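PDB 5VGC: NleG5-1 effector from Enterobacteria phage YYZ-2008, which probably acts as a ubiquitin-protein transferase, a bacterial effector with a RING-related domain, and binds calcium ions in the crystal. Local coordinates for residues A[4-12]-A[36-44]. The protein carries 1 engineered substitution. Numbering follows the deposited sequence.
Sequences VDLTPYILP and EAQIRLGEL
The backbone N-H and C=O of Arg40 are both bonded by the N-terminal segment 4-12. Its N-H bonds to Val4 O (2.8 Å), and its carbonyl accepts the almost straight bond from Leu6 N (2.8 Å, 178° at the hydrogen). Asp5, between Val4 and Leu6, forms the single beta bridge with Arg40, and residues 4-7 and 38-42 run in the same direction, 15° apart. Toward the start of both segments the pairing fades to a weak bond from Val4 N to Gln38 O.

Packing is closest on the face carrying Leu6, Ile39 and Leu41. Leu6 sends CD1 against Ile39 CG2 (3.7 Å), the two side chains meeting at a slant, while Leu41 CD2 comes up to Leu6 CB (3.6 Å). Ile28 of helix 22-34 packs on Ile39, and Tyr77 and Ile81 of helix 68-85 pack on Leu41, so these apolar groups belong to a buried layer. The Asp5 and Arg40 face is looser and open to solvent: the side chains touch through their CB atoms (3.8 Å), and the carboxylate leads away, leaving Asp5 OD2 6.0 Å from Arg40 NE.

At the far end, Thr7 OG1 donates to a lone pair of Gly42 O (2.9 Å). With CG2 anti to the backbone N, that methyl rests against Gly42 CA at the turn after the strand. Here Thr7 enters a 3-10 turn and leaves the strand's path. Segment 4-7 thus pairs in parallel, through one bridge, with strand 37-41, the edge strand of an antiparallel sheet that continues through the hairpin into 44-50.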
loop_
_atom_site.group_PDB
_atom_site.type_symbol
_atom_site.label_atom_id
_atom_site.label_comp_id
_atom_site.label_asym_id
_atom_site.label_seq_id
_atom_site.Cartn_x
_atom_site.Cartn_y
_atom_site.Cartn_z
ATOM N N VAL A 4 -1.913 16.642 36.107
ATOM C CA VAL A 4 -0.435 16.850 35.949
ATOM C C VAL A 4 -0.138 18.308 35.565
ATOM O O VAL A 4 -0.784 18.854 34.682
ATOM C CB VAL A 4 0.169 15.881 34.892
ATOM C CG1 VAL A 4 1.660 16.150 34.691
ATOM C CG2 VAL A 4 -0.075 14.427 35.281
ATOM N N ASP A 5 0.846 18.923 36.232
ATOM C CA ASP A 5 1.305 20.278 35.876
ATOM C C ASP A 5 2.740 20.281 35.336
ATOM O O ASP A 5 3.633 19.625 35.885
ATOM C CB ASP A 5 1.172 21.250 37.058
ATOM C CG ASP A 5 2.202 21.020 38.145
ATOM O OD1 ASP A 5 2.394 19.852 38.545
ATOM O OD2 ASP A 5 2.820 22.013 38.603
ATOM N N LEU A 6 2.937 21.027 34.253
ATOM C CA LEU A 6 4.238 21.165 33.606
ATOM C C LEU A 6 4.808 22.589 33.648
ATOM O O LEU A 6 5.892 22.830 33.097
ATOM C CB LEU A 6 4.154 20.662 32.160
ATOM C CG LEU A 6 3.702 19.208 32.005
ATOM C CD1 LEU A 6 3.597 18.844 30.529
ATOM C CD2 LEU A 6 4.638 18.255 32.737
ATOM N N THR A 7 4.109 23.515 34.312
ATOM C CA THR A 7 4.616 24.877 34.542
ATOM C C THR A 7 6.067 24.873 35.064
ATOM O O THR A 7 6.900 25.608 34.522
ATOM C CB THR A 7 3.708 25.701 35.494
ATOM O OG1 THR A 7 2.326 25.423 35.221
ATOM C CG2 THR A 7 3.978 27.195 35.337
ATOM N N PRO A 8 6.379 24.034 36.091
ATOM C CA PRO A 8 7.776 23.788 36.484
ATOM C C PRO A 8 8.805 23.717 35.338
ATOM O O PRO A 8 9.905 24.264 35.477
ATOM C CB PRO A 8 7.702 22.418 37.189
ATOM C CG PRO A 8 6.301 22.295 37.684
ATOM C CD PRO A 8 5.458 23.358 37.032
ATOM N N TYR A 9 8.442 23.062 34.234
ATOM C CA TYR A 9 9.350 22.870 33.101
ATOM C C TYR A 9 9.254 23.966 32.024
ATOM O O TYR A 9 9.946 23.862 31.013
ATOM C CB TYR A 9 9.122 21.483 32.485
ATOM C CG TYR A 9 9.185 20.347 33.488
ATOM C CD1 TYR A 9 8.036 19.888 34.129
ATOM C CD2 TYR A 9 10.394 19.726 33.794
ATOM C CE1 TYR A 9 8.085 18.852 35.049
ATOM C CE2 TYR A 9 10.456 18.686 34.719
ATOM C CZ TYR A 9 9.299 18.247 35.337
ATOM O OH TYR A 9 9.337 17.216 36.248
ATOM N N ILE A 10 8.439 25.003 32.258
ATOM C CA ILE A 10 8.279 26.097 31.294
ATOM C C ILE A 10 9.594 26.883 31.136
ATOM O O ILE A 10 10.420 26.900 32.048
ATOM C CB ILE A 10 7.118 27.044 31.705
ATOM C CG1 ILE A 10 6.626 27.873 30.507
ATOM C CG2 ILE A 10 7.523 27.974 32.851
ATOM C CD1 ILE A 10 5.373 28.669 30.797
ATOM N N LEU A 11 9.778 27.511 29.976
ATOM C CA LEU A 11 10.948 28.343 29.700
ATOM C C LEU A 11 10.535 29.614 28.970
ATOM O O LEU A 11 9.615 29.579 28.159
ATOM C CB LEU A 11 11.965 27.580 28.851
ATOM C CG LEU A 11 12.682 26.414 29.512
ATOM C CD1 LEU A 11 13.465 25.633 28.458
ATOM C CD2 LEU A 11 13.579 26.886 30.650
ATOM N N PRO A 12 11.231 30.738 29.237
ATOM C CA PRO A 12 10.804 32.027 28.709
ATOM C C PRO A 12 11.393 32.330 27.337
ATOM O O PRO A 12 12.556 31.991 27.065
ATOM C CB PRO A 12 11.352 33.008 29.745
ATOM C CG PRO A 12 12.620 32.371 30.213
ATOM C CD PRO A 12 12.486 30.883 30.010
ATOM N N GLU A 36 -8.651 10.625 29.334
ATOM C CA GLU A 36 -7.911 11.791 28.851
ATOM C C GLU A 36 -7.021 12.279 29.977
ATOM O O GLU A 36 -7.340 12.055 31.144
ATOM C CB GLU A 36 -8.853 12.918 28.390
ATOM C CG GLU A 36 -9.525 13.747 29.490
ATOM C CD GLU A 36 -10.121 15.037 28.952
ATOM O OE1 GLU A 36 -10.704 14.976 27.849
ATOM O OE2 GLU A 36 -9.999 16.100 29.615
ATOM N N ALA A 37 -5.916 12.941 29.636
ATOM C CA ALA A 37 -5.033 13.532 30.650
ATOM C C ALA A 37 -5.126 15.064 30.572
ATOM O O ALA A 37 -4.917 15.662 29.500
ATOM C CB ALA A 37 -3.605 13.054 30.469
ATOM N N GLN A 38 -5.462 15.684 31.706
ATOM C CA GLN A 38 -5.536 17.146 31.819
ATOM C C GLN A 38 -4.193 17.682 32.308
ATOM O O GLN A 38 -3.827 17.485 33.472
ATOM C CB GLN A 38 -6.678 17.592 32.750
ATOM C CG GLN A 38 -8.033 17.753 32.059
ATOM C CD GLN A 38 -8.144 19.015 31.206
ATOM O OE1 GLN A 38 -7.512 20.041 31.480
ATOM N NE2 GLN A 38 -8.959 18.941 30.165
ATOM N N ILE A 39 -3.472 18.351 31.408
ATOM C CA ILE A 39 -2.183 18.964 31.712
ATOM C C ILE A 39 -2.370 20.459 32.000
ATOM O O ILE A 39 -3.125 21.146 31.297
ATOM C CB ILE A 39 -1.156 18.708 30.573
ATOM C CG1 ILE A 39 -0.665 17.257 30.647
ATOM C CG2 ILE A 39 0.038 19.670 30.655
ATOM C CD1 ILE A 39 0.167 16.806 29.467
ATOM N N ARG A 40 -1.680 20.938 33.042
ATOM C CA ARG A 40 -1.604 22.365 33.383
ATOM C C ARG A 40 -0.294 22.954 32.868
ATOM O O ARG A 40 0.776 22.402 33.121
ATOM C CB ARG A 40 -1.668 22.562 34.903
ATOM C CG ARG A 40 -1.964 23.992 35.339
ATOM C CD ARG A 40 -1.939 24.137 36.855
ATOM N NE ARG A 40 -2.912 23.262 37.511
ATOM C CZ ARG A 40 -4.230 23.468 37.563
ATOM N NH1 ARG A 40 -4.790 24.537 36.992
ATOM N NH2 ARG A 40 -5.006 22.591 38.194
ATOM N N LEU A 41 -0.381 24.077 32.159
ATOM C CA LEU A 41 0.808 24.807 31.691
ATOM C C LEU A 41 0.576 26.283 31.898
ATOM O O LEU A 41 -0.393 26.827 31.379
ATOM C CB LEU A 41 1.065 24.526 30.208
ATOM C CG LEU A 41 1.946 23.329 29.875
ATOM C CD1 LEU A 41 1.784 23.019 28.400
ATOM C CD2 LEU A 41 3.399 23.631 30.200
ATOM N N GLY A 42 1.469 26.929 32.644
ATOM C CA GLY A 42 1.188 28.245 33.216
ATOM C C GLY A 42 -0.018 28.062 34.120
ATOM O O GLY A 42 0.024 27.257 35.053
ATOM N N GLU A 43 -1.083 28.799 33.834
ATOM C CA GLU A 43 -2.411 28.479 34.352
ATOM C C GLU A 43 -3.352 28.367 33.146
ATOM O O GLU A 43 -4.362 29.070 33.046
ATOM C CB GLU A 43 -2.876 29.515 35.388
ATOM C CG GLU A 43 -2.051 29.499 36.679
ATOM C CD GLU A 43 -2.831 29.871 37.934
ATOM O OE1 GLU A 43 -4.035 29.553 38.035
ATOM O OE2 GLU A 43 -2.227 30.483 38.841
ATOM N N LEU A 44 -2.983 27.466 32.231
ATOM C CA LEU A 44 -3.765 27.132 31.033
ATOM C C LEU A 44 -4.006 25.622 31.007
ATOM O O LEU A 44 -3.104 24.835 31.343
ATOM C CB LEU A 44 -3.051 27.541 29.733
ATOM C CG LEU A 44 -2.815 29.017 29.394
ATOM C CD1 LEU A 44 -1.613 29.560 30.149
ATOM C CD2 LEU A 44 -2.626 29.202 27.892
#